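Local atomic coordinates of putative MAR1 (Leishmania donovani, PDB entry 1X9G), a protein that is of uncertain function, classed as a putative ribonuclease, and belongs to the isochorismatase superfamily, so it may be a hydrolase of that group. Residues Val96-Gln99 with Val100-Leu103; Ile88-Arg92 with Phe93-Val97. One frame throughout, in Å; residues are numbered along the deposited sequence.

Contact 1: residues Val96-Gln99 with Val100-Leu103; sequences VVPQ and VEEL
The opening turn of helix 98-102 is formed here, with Val97 at the N-cap position; it and Val96 meet Val100 and Glu101 one turn on. The backbone N of Glu101 donates to Val97 O over 3.1 Å at an N-H...O angle of 158°, although the place of that oxygen is not fully sure; a second, weak bond runs from Val100 N to the same oxygen. At the far end, Leu103 N reaches Gln99 O over 3.4 Å, again weakly, as the short helix ends. Among the side chains, Val97 CG2 touches Val100 CG2 at 3.4 Å, an apolar contact between chains that cross obliquely, though the place of Val100 CG2 is doubtful. Glu101 sets its CG beside its own backbone N (chi1 -47°), which carries the extended chain back over the start of the turn. There its CG lies 3.8 Å from Val96 CG1, the two chains crossing at about a right angle, and the Glu101 chain lies beside the Pro98 ring, OE2 4.0 Å from Pro98 CD. Glu102 instead brings its CG within 3.3 Å of Gln99 O. Pro98, Gln99 and Glu102 are exposed, whereas Val100 is buried and packs on Ile88 of strand 86-90 and Ile63 of strand 60-67; Leu103 also touches Ile63, and Val96 packs on Asp127 and Leu128 of helix 117-130.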
loop_
_atom_site.group_PDB
_atom_site.type_symbol
_atom_site.label_atom_id
_atom_site.label_comp_id
_atom_site.label_asym_id
_atom_site.label_seq_id
_atom_site.Cartn_x
_atom_site.Cartn_y
_atom_site.Cartn_z
ATOM N N VAL A 96 11.062 -7.271 23.527
ATOM C CA VAL A 96 10.730 -6.509 24.738
ATOM C C VAL A 96 10.590 -7.431 25.965
ATOM O O VAL A 96 9.495 -7.889 26.329
ATOM C CB VAL A 96 9.519 -5.573 24.528
ATOM C CG1 VAL A 96 9.345 -4.633 25.720
ATOM C CG2 VAL A 96 9.696 -4.771 23.208
ATOM N N VAL A 97 11.748 -7.733 26.562
ATOM C CA VAL A 97 11.853 -8.465 27.837
ATOM C C VAL A 97 12.358 -7.482 28.884
ATOM O O VAL A 97 12.881 -6.414 28.506
ATOM C CB VAL A 97 12.778 -9.701 27.730
ATOM C CG1 VAL A 97 12.103 -10.795 26.886
ATOM C CG2 VAL A 97 14.160 -9.341 27.196
ATOM N N PRO A 98 12.149 -7.795 30.194
ATOM C CA PRO A 98 12.563 -6.961 31.336
ATOM C C PRO A 98 13.899 -6.269 31.157
ATOM O O PRO A 98 13.987 -5.053 31.386
ATOM C CB PRO A 98 12.630 -7.958 32.468
ATOM C CG PRO A 98 11.485 -8.890 32.157
ATOM C CD PRO A 98 11.411 -8.988 30.660
ATOM N N GLN A 99 14.926 -7.013 30.740
ATOM C CA GLN A 99 16.254 -6.406 30.538
ATOM C C GLN A 99 16.242 -5.235 29.564
ATOM O O GLN A 99 16.763 -4.168 29.869
ATOM C CB GLN A 99 17.307 -7.436 30.133
ATOM C CG GLN A 99 18.113 -7.942 31.314
ATOM C CD GLN A 99 18.879 -9.222 31.023
ATOM O OE1 GLN A 99 18.340 -10.178 30.442
ATOM N NE2 GLN A 99 20.148 -9.260 31.450
ATOM N N VAL A 100 15.615 -5.421 28.405
ATOM C CA VAL A 100 15.637 -4.395 27.355
ATOM C C VAL A 100 14.732 -3.214 27.689
ATOM O O VAL A 100 15.018 -2.099 27.296
ATOM C CB VAL A 100 15.282 -4.983 25.963
ATOM C CG1 VAL A 100 16.534 -5.472 25.245
ATOM C CG2 VAL A 100 14.342 -6.102 26.123
ATOM N N GLU A 101 13.653 -3.461 28.422
ATOM C CA GLU A 101 12.748 -2.395 28.829
ATOM C C GLU A 101 13.460 -1.271 29.593
ATOM O O GLU A 101 13.356 -0.101 29.230
ATOM C CB GLU A 101 11.607 -2.955 29.669
ATOM C CG GLU A 101 10.955 -4.193 29.111
ATOM C CD GLU A 101 9.589 -4.444 29.730
ATOM O OE1 GLU A 101 8.835 -3.450 29.882
ATOM O OE2 GLU A 101 9.267 -5.621 30.058
ATOM N N GLU A 102 14.174 -1.629 30.654
ATOM C CA GLU A 102 14.893 -0.638 31.443
ATOM C C GLU A 102 16.019 0.009 30.618
ATOM O O GLU A 102 16.346 1.192 30.789
ATOM C CB GLU A 102 15.407 -1.227 32.776
ATOM C CG GLU A 102 15.969 -2.671 32.743
ATOM C CD GLU A 102 16.397 -3.196 34.149
ATOM O OE1 GLU A 102 16.425 -2.379 35.122
ATOM O OE2 GLU A 102 16.713 -4.424 34.275
ATOM N N LEU A 103 16.574 -0.776 29.698
ATOM C CA LEU A 103 17.624 -0.313 28.797
ATOM C C LEU A 103 17.065 0.626 27.701
ATOM O O LEU A 103 17.812 1.134 26.855
ATOM C CB LEU A 103 18.328 -1.540 28.222
ATOM C CG LEU A 103 19.746 -1.630 27.662
ATOM C CD1 LEU A 103 20.867 -1.143 28.637
ATOM C CD2 LEU A 103 19.960 -3.067 27.280
#

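Contact 2: residues Ile88-Arg92 with Phe93-Val97; sequences IEKTR and FSCVV
Ile88, at the start of the segment, lays its CG1 4.2 Å from Val97 CG2 across the bend that leads from strand 86-90, outermost within this chain in the parallel sheet of this alpha/beta fold, into the loop before helix 98-102. Two residues on, buried Lys90 sets out towards the loop as well. Its CB lies 3.9 Å from Val97 CG1, and a bend at chi2 (70°) sends the rest of the chain along the loop, with CE 4.1 Å from Cys95 CA. NZ thus comes beside Arg92 O, to which it gives a weak bond, but its main partner is Asp27, in a salt bridge. Asp27 and Lys90 probably correspond to the aspartate and lysine of the Asp-Lys-Cys triad of related hydrolases. Thr91 turns away from the loop, and its hydroxyl is hydrogen-bonded to Asp179 of the second subunit, whose Leu174 packs on Phe93. Arg92 closes the bend: its CB sits 3.7 Å from Val97 CG1, so that this methyl rests against Lys90 CB and Arg92 CB. Bent at chi2 and chi3, the arginine has Val96 O at its guanidinium edge, near the plane, but Arg92 CD approaches closest, at 3.8 Å, and no hydrogen bond forms. The loop it faces is braced by an ST turn, in which Ser94 OG, also bonded to Asp127, accepts from Val96 N over 3.0 Å at an N-H...O angle of 162°.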
loop_
_atom_site.group_PDB
_atom_site.type_symbol
_atom_site.label_atom_id
_atom_site.label_comp_id
_atom_site.label_asym_id
_atom_site.label_seq_id
_atom_site.Cartn_x
_atom_site.Cartn_y
_atom_site.Cartn_z
ATOM N N ILE A 88 21.771 -9.867 25.180
ATOM C CA ILE A 88 20.749 -10.459 26.042
ATOM C C ILE A 88 20.077 -11.665 25.362
ATOM O O ILE A 88 20.190 -11.853 24.157
ATOM C CB ILE A 88 19.730 -9.378 26.703
ATOM C CG1 ILE A 88 18.276 -9.624 26.346
ATOM C CG2 ILE A 88 20.128 -7.907 26.482
ATOM C CD1 ILE A 88 17.863 -8.886 25.127
ATOM N N GLU A 89 19.419 -12.501 26.153
ATOM C CA GLU A 89 18.949 -13.822 25.698
ATOM C C GLU A 89 17.507 -13.998 26.134
ATOM O O GLU A 89 17.097 -13.498 27.185
ATOM C CB GLU A 89 19.813 -14.955 26.297
ATOM C CG GLU A 89 21.298 -15.000 25.821
ATOM C CD GLU A 89 22.182 -16.052 26.592
ATOM O OE1 GLU A 89 21.727 -17.203 26.810
ATOM O OE2 GLU A 89 23.336 -15.718 26.980
ATOM N N LYS A 90 16.719 -14.717 25.354
ATOM C CA LYS A 90 15.331 -14.901 25.762
ATOM C C LYS A 90 14.612 -16.013 25.070
ATOM O O LYS A 90 15.142 -16.664 24.172
ATOM C CB LYS A 90 14.531 -13.616 25.565
ATOM C CG LYS A 90 14.913 -12.790 24.327
ATOM C CD LYS A 90 14.534 -13.414 23.000
ATOM C CE LYS A 90 14.264 -12.270 21.977
ATOM N NZ LYS A 90 13.924 -12.791 20.615
ATOM N N THR A 91 13.381 -16.223 25.500
ATOM C CA THR A 91 12.511 -17.182 24.838
ATOM C C THR A 91 11.219 -16.480 24.297
ATOM O O THR A 91 10.587 -16.950 23.346
ATOM C CB THR A 91 12.241 -18.360 25.777
ATOM O OG1 THR A 91 11.749 -17.858 27.034
ATOM C CG2 THR A 91 13.565 -19.125 26.051
ATOM N N ARG A 92 10.875 -15.333 24.887
ATOM C CA ARG A 92 9.857 -14.442 24.361
ATOM C C ARG A 92 10.124 -14.165 22.867
ATOM O O ARG A 92 11.287 -13.933 22.482
ATOM C CB ARG A 92 9.833 -13.169 25.196
ATOM C CG ARG A 92 8.939 -12.063 24.699
ATOM C CD ARG A 92 8.239 -11.412 25.863
ATOM N NE ARG A 92 6.907 -12.005 26.008
ATOM C CZ ARG A 92 5.759 -11.332 25.965
ATOM N NH1 ARG A 92 5.752 -10.011 25.789
ATOM N NH2 ARG A 92 4.610 -11.987 26.118
ATOM N N PHE A 93 9.078 -14.248 22.022
ATOM C CA PHE A 93 9.278 -14.015 20.573
ATOM C C PHE A 93 9.657 -12.562 20.350
ATOM O O PHE A 93 10.598 -12.267 19.614
ATOM C CB PHE A 93 8.101 -14.461 19.701
ATOM C CG PHE A 93 7.830 -15.922 19.769
ATOM C CD1 PHE A 93 6.531 -16.399 19.952
ATOM C CD2 PHE A 93 8.889 -16.844 19.700
ATOM C CE1 PHE A 93 6.278 -17.792 20.039
ATOM C CE2 PHE A 93 8.657 -18.239 19.807
ATOM C CZ PHE A 93 7.331 -18.708 19.966
ATOM N N SER A 94 8.971 -11.668 21.046
ATOM C CA SER A 94 9.378 -10.278 21.107
ATOM C C SER A 94 10.603 -9.974 21.964
ATOM O O SER A 94 10.696 -10.447 23.112
ATOM C CB SER A 94 8.258 -9.469 21.690
ATOM O OG SER A 94 8.751 -8.180 21.911
ATOM N N CYS A 95 11.500 -9.147 21.412
ATOM C CA CYS A 95 12.626 -8.520 22.110
ATOM C C CYS A 95 12.296 -7.718 23.356
ATOM O O CYS A 95 13.172 -7.513 24.185
ATOM C CB CYS A 95 13.408 -7.589 21.188
ATOM S SG CYS A 95 14.289 -8.423 19.854
ATOM N N VAL A 96 11.062 -7.271 23.527
ATOM C CA VAL A 96 10.730 -6.509 24.738
ATOM C C VAL A 96 10.590 -7.431 25.965
ATOM O O VAL A 96 9.495 -7.889 26.329
ATOM C CB VAL A 96 9.519 -5.573 24.528
ATOM C CG1 VAL A 96 9.345 -4.633 25.720
ATOM C CG2 VAL A 96 9.696 -4.771 23.208
ATOM N N VAL A 97 11.748 -7.733 26.562
ATOM C CA VAL A 97 11.853 -8.465 27.837
ATOM C C VAL A 97 12.358 -7.482 28.884
ATOM O O VAL A 97 12.881 -6.414 28.506
ATOM C CB VAL A 97 12.778 -9.701 27.730
ATOM C CG1 VAL A 97 12.103 -10.795 26.886
ATOM C CG2 VAL A 97 14.160 -9.341 27.196
#

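How the contacts relate
Followed from the N terminus, the chain leaves strand 86-90, rounds the loop closed by contact 2, and enters helix 98-102, whose first turn is closed by contact 1. The two do not nest: they follow one another and overlap at Val96 and Val97, which end the loop and lead into the helix, and their centres lie about 9 Å apart. Beyond the shared residues, the helix folds back onto the strand it came from, Val100 CG1 lying 3.7 Å from Ile88 CD1. Together they tie the outermost strand 86-90 to helix 98-102 and helix 117-130; contact 2 alone also reaches the second subunit.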